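Local coordinates for protein GlcNAc-alpha-1,4-Gal-releasing endo-beta-galactosidase (Clostridium perfringens, PDB 1UPS) that probably hydrolyses O-glycosidic bonds as an endo-beta-galactosidase that releases GlcNAc-alpha-1,4-Gal, and binds a calcium ion, at residues 126-132 with 275-279; 221-226 with 238-242. One frame throughout, in Å; residues are numbered along the deposited sequence.

In the fold
Both contacts belong to the same curled antiparallel sheet of the GH16 domain, whose concanavalin-like fold packs two such sheets face to face. Their centres lie about 13 Å apart, and strand 215-221 joins them: Gly-129 O in interaction 1 probably accepts a hydrogen bond from Trp-221 N in interaction 2, at 2.9 Å. The Trp-221 ring then packs beside the loop leading into strand 129-136, with CZ3 3.4 Å from Thr-126 O. Interaction 1 borders the metal site, since the Arg-275 side chain is about 7 Å from the bound calcium and forms a salt bridge with its ligand Glu-37. Interaction 2 lies away from that site, in the hairpin that follows in the sheet.

Interaction 1. Residues 126-132 with 275-279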
# COMPACT_ATOMS: atom_id res chain seq x y z
N THR A 126 11.92 0.28 -11.86
CA THR A 126 12.38 1.49 -11.18
C THR A 126 12.40 1.33 -9.65
O THR A 126 11.79 0.39 -9.13
CB THR A 126 11.52 2.71 -11.63
OG1 THR A 126 12.24 3.94 -11.44
CG2 THR A 126 10.28 2.88 -10.75
N LYS A 127 13.10 2.22 -8.96
CA LYS A 127 13.07 2.26 -7.50
C LYS A 127 12.55 3.63 -7.06
O LYS A 127 13.12 4.67 -7.43
CB LYS A 127 14.48 2.01 -6.94
CG LYS A 127 14.61 2.13 -5.41
CD LYS A 127 16.05 1.89 -4.89
CE LYS A 127 17.04 2.92 -5.41
NZ LYS A 127 18.46 2.53 -5.12
N TYR A 128 11.47 3.61 -6.25
CA TYR A 128 10.78 4.79 -5.70
C TYR A 128 9.92 5.54 -6.72
O TYR A 128 10.17 5.48 -7.92
CB TYR A 128 11.73 5.77 -5.00
CG TYR A 128 12.65 5.11 -3.99
CD1 TYR A 128 14.01 5.45 -3.95
CD2 TYR A 128 12.17 4.15 -3.10
CE1 TYR A 128 14.85 4.85 -3.03
CE2 TYR A 128 13.02 3.54 -2.17
CZ TYR A 128 14.37 3.89 -2.15
OH TYR A 128 15.22 3.29 -1.24
N GLY A 129 8.92 6.26 -6.21
CA GLY A 129 8.12 7.13 -7.06
C GLY A 129 6.65 7.14 -6.66
O GLY A 129 6.26 6.50 -5.68
N TYR A 130 5.86 7.88 -7.45
CA TYR A 130 4.40 7.95 -7.25
C TYR A 130 3.75 7.17 -8.40
O TYR A 130 3.86 7.56 -9.56
CB TYR A 130 3.93 9.43 -7.27
CG TYR A 130 2.50 9.58 -6.75
CD1 TYR A 130 1.40 9.34 -7.57
CD2 TYR A 130 2.26 9.91 -5.42
CE1 TYR A 130 0.07 9.44 -7.08
CE2 TYR A 130 0.96 10.01 -4.93
CZ TYR A 130 -0.13 9.79 -5.76
OH TYR A 130 -1.41 9.90 -5.23
N PHE A 131 3.13 6.04 -8.07
CA PHE A 131 2.60 5.10 -9.06
C PHE A 131 1.08 5.16 -9.05
O PHE A 131 0.50 5.17 -7.98
CB PHE A 131 3.01 3.68 -8.64
CG PHE A 131 4.50 3.45 -8.67
CD1 PHE A 131 5.33 3.99 -7.69
CD2 PHE A 131 5.07 2.70 -9.71
CE1 PHE A 131 6.73 3.79 -7.75
CE2 PHE A 131 6.44 2.49 -9.77
CZ PHE A 131 7.28 3.02 -8.80
N GLU A 132 0.44 5.20 -10.22
CA GLU A 132 -1.01 5.40 -10.23
C GLU A 132 -1.68 4.65 -11.36
O GLU A 132 -1.15 4.62 -12.48
CB GLU A 132 -1.30 6.91 -10.35
CG GLU A 132 -2.78 7.31 -10.39
CD GLU A 132 -2.95 8.82 -10.38
OE1 GLU A 132 -3.56 9.37 -11.34
OE2 GLU A 132 -2.48 9.48 -9.41
N ARG A 275 0.50 5.48 -14.70
CA ARG A 275 1.47 6.56 -14.75
C ARG A 275 2.39 6.45 -13.55
O ARG A 275 1.96 6.07 -12.45
CB ARG A 275 0.76 7.92 -14.74
CG ARG A 275 -0.11 8.17 -15.99
CD ARG A 275 -0.86 9.51 -15.98
NE ARG A 275 -1.89 9.54 -17.02
CZ ARG A 275 -3.00 10.28 -16.95
NH1 ARG A 275 -3.23 11.07 -15.90
NH2 ARG A 275 -3.88 10.24 -17.95
N VAL A 276 3.66 6.78 -13.76
CA VAL A 276 4.61 6.86 -12.66
C VAL A 276 5.36 8.18 -12.73
O VAL A 276 5.93 8.53 -13.78
CB VAL A 276 5.65 5.72 -12.70
CG1 VAL A 276 6.51 5.75 -11.44
CG2 VAL A 276 4.95 4.33 -12.84
N TRP A 277 5.36 8.92 -11.62
CA TRP A 277 6.06 10.19 -11.55
C TRP A 277 7.21 10.12 -10.54
O TRP A 277 7.20 9.31 -9.61
CB TRP A 277 5.11 11.30 -11.09
CG TRP A 277 3.97 11.67 -11.99
CD1 TRP A 277 3.96 12.68 -12.93
CD2 TRP A 277 2.64 11.15 -11.95
NE1 TRP A 277 2.71 12.78 -13.49
CE2 TRP A 277 1.88 11.85 -12.92
CE3 TRP A 277 2.01 10.14 -11.21
CZ2 TRP A 277 0.52 11.58 -13.16
CZ3 TRP A 277 0.66 9.86 -11.45
CH2 TRP A 277 -0.07 10.59 -12.42
N LYS A 278 8.22 10.97 -10.74
CA LYS A 278 9.35 11.06 -9.83
C LYS A 278 9.39 12.49 -9.28
O LYS A 278 9.13 13.43 -10.04
CB LYS A 278 10.67 10.78 -10.55
CG LYS A 278 10.77 9.35 -11.12
CD LYS A 278 11.25 8.37 -10.06
CE LYS A 278 11.55 6.98 -10.68
NZ LYS A 278 12.31 6.14 -9.70
N PRO A 279 9.68 12.66 -8.00
CA PRO A 279 9.71 14.00 -7.41
C PRO A 279 10.85 14.82 -8.02
O PRO A 279 11.96 14.30 -8.22
CB PRO A 279 9.94 13.72 -5.92
CG PRO A 279 10.63 12.42 -5.89
CD PRO A 279 9.97 11.62 -7.00
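Lys-278 reaches across to the loop 126-128 that leads into the neighbouring strand. Its CB starts away from that loop, but a bend at chi2 (-84°) turns the chain back. Lys-278 CD then passes 3.8 Å from Tyr-128 O, and CE lies against Thr-126 OG1. At the tip, Lys-278 NZ donates to Thr-126 OG1 at 2.8 Å and to Tyr-128 O at 2.9 Å, the latter from above the carbonyl plane; a long, flexible amine suits such a cluster of oxygens. Beyond the loop, strands 129-132 and 275-279 pair antiparallel within one sheet of the GH16 beta-sandwich. Gly-129, at phi 143°, adopts a backbone shape that suits a residue without a side chain, and its CA sits close to Trp-277 O. Phe-131 and Val-276 lie side by side on the face turned to strand 145-152, where Val-276 CG1 makes a CH-pi contact 3.7 Å from the centroid of the Phe-131 ring. On the other face, Trp-277 sets CE3 3.8 Å from Tyr-130 CD1, while CZ3 meets Glu-132 CB at 3.7 Å. The Glu-132 carboxylate, turned 60° from the indole plane, is held at OE1 by Tyr-273 and Asn-23.

Interaction 2. Residues 221-226 with 238-242; sequences WTPTAL and IYGSP
Ser-241 projects into a hollow formed by Trp-221, Thr-222 and Leu-226, at the open end of the beta hairpin made by strands 225-230 and 233-239. Ser-241 CB is the bump: it rests 3.6 Å from Trp-221 CD1, at the edge of the indole, and 3.8 Å from Leu-226 CD2. Because chi1 (78°) tucks OG between the backbone N and the carbonyl carbon, the Ser-241 OG hydroxyl can donate to Thr-222 O at 2.6 Å, in the carbonyl plane. A small polar residue suits this niche. The wall at Thr-222 is itself folded as an ST turn, in which Thr-222 OG1 accepts from Thr-224 N and, as an ST motif, from Ala-225 N. Beside it, Pro-242 crosses the indole obliquely, its CB 4.0 Å from Trp-221 CZ2, and together with Leu-226 it packs on Ile-169 of strand 168-170. Ala-225 offers a methyl small enough to let Tyr-239 lie close, with CB 3.6 Å from CD1 of the ring. That ring also stacks on Tyr-331, and its hydroxyl hydrogen-bonds with Glu-372 and Lys-329, probably in the beta-trefoil part of the chain. Gly-240, with a positive phi of 106°, turns the chain in beneath the 221-225 turn while its N donates to Thr-224 O. Beyond that turn Pro-242 O accepts from Trp-221 NE1 at 3.0 Å, the oxygen lying only 1° out of the indole plane.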
# COMPACT_ATOMS: atom_id res chain seq x y z
N TRP A 221 5.97 5.33 -3.09
CA TRP A 221 7.00 4.45 -2.53
C TRP A 221 8.24 5.32 -2.35
O TRP A 221 8.81 5.81 -3.32
CB TRP A 221 7.23 3.28 -3.49
CG TRP A 221 8.50 2.45 -3.32
CD1 TRP A 221 9.26 2.26 -2.18
CD2 TRP A 221 9.12 1.68 -4.34
NE1 TRP A 221 10.31 1.41 -2.45
CE2 TRP A 221 10.26 1.05 -3.77
CE3 TRP A 221 8.85 1.48 -5.70
CZ2 TRP A 221 11.13 0.24 -4.52
CZ3 TRP A 221 9.69 0.66 -6.44
CH2 TRP A 221 10.82 0.05 -5.84
N THR A 222 8.60 5.56 -1.10
CA THR A 222 9.77 6.38 -0.76
C THR A 222 10.76 5.49 -0.00
O THR A 222 10.43 4.35 0.34
CB THR A 222 9.38 7.58 0.13
OG1 THR A 222 9.03 7.11 1.44
CG2 THR A 222 8.12 8.28 -0.39
N PRO A 223 11.95 5.99 0.29
CA PRO A 223 12.89 5.26 1.14
C PRO A 223 12.35 4.93 2.53
O PRO A 223 12.90 4.05 3.20
CB PRO A 223 14.07 6.23 1.24
CG PRO A 223 14.01 6.99 -0.01
CD PRO A 223 12.53 7.26 -0.20
N THR A 224 11.28 5.61 2.95
CA THR A 224 10.75 5.47 4.31
C THR A 224 9.50 4.58 4.42
O THR A 224 9.29 3.89 5.44
CB THR A 224 10.43 6.88 4.87
OG1 THR A 224 11.67 7.57 5.08
CG2 THR A 224 9.83 6.81 6.28
N ALA A 225 8.66 4.61 3.39
CA ALA A 225 7.31 4.05 3.50
C ALA A 225 6.63 3.81 2.17
O ALA A 225 7.08 4.31 1.12
CB ALA A 225 6.43 5.00 4.38
N LEU A 226 5.54 3.04 2.23
CA LEU A 226 4.58 2.87 1.15
C LEU A 226 3.27 3.54 1.58
O LEU A 226 2.69 3.19 2.61
CB LEU A 226 4.32 1.38 0.85
CG LEU A 226 5.60 0.52 0.69
CD1 LEU A 226 5.21 -0.93 0.46
CD2 LEU A 226 6.44 1.04 -0.47
N ILE A 238 2.23 1.77 5.00
CA ILE A 238 3.11 0.72 5.49
C ILE A 238 4.49 1.34 5.68
O ILE A 238 5.05 1.90 4.73
CB ILE A 238 3.16 -0.44 4.48
CG1 ILE A 238 1.79 -1.13 4.40
CG2 ILE A 238 4.32 -1.44 4.85
CD1 ILE A 238 1.70 -2.19 3.27
N TYR A 239 5.04 1.29 6.90
CA TYR A 239 6.35 1.89 7.14
C TYR A 239 7.42 0.84 6.85
O TYR A 239 7.28 -0.30 7.28
CB TYR A 239 6.46 2.50 8.56
CG TYR A 239 5.69 3.83 8.65
CD1 TYR A 239 6.17 4.98 8.02
CD2 TYR A 239 4.46 3.91 9.32
CE1 TYR A 239 5.45 6.20 8.07
CE2 TYR A 239 3.73 5.12 9.36
CZ TYR A 239 4.24 6.26 8.73
OH TYR A 239 3.53 7.46 8.78
N GLY A 240 8.44 1.22 6.10
CA GLY A 240 9.42 0.29 5.54
C GLY A 240 9.16 0.14 4.05
O GLY A 240 8.02 0.24 3.60
N SER A 241 10.21 -0.06 3.26
CA SER A 241 10.03 -0.15 1.80
C SER A 241 11.23 -0.84 1.19
O SER A 241 12.34 -0.77 1.75
CB SER A 241 9.87 1.25 1.17
OG SER A 241 11.12 1.92 1.06
N PRO A 242 11.02 -1.50 0.05
CA PRO A 242 12.13 -2.12 -0.69
C PRO A 242 13.14 -1.09 -1.15
O PRO A 242 12.79 0.06 -1.41
CB PRO A 242 11.44 -2.78 -1.87
CG PRO A 242 10.02 -2.97 -1.40
CD PRO A 242 9.72 -1.72 -0.62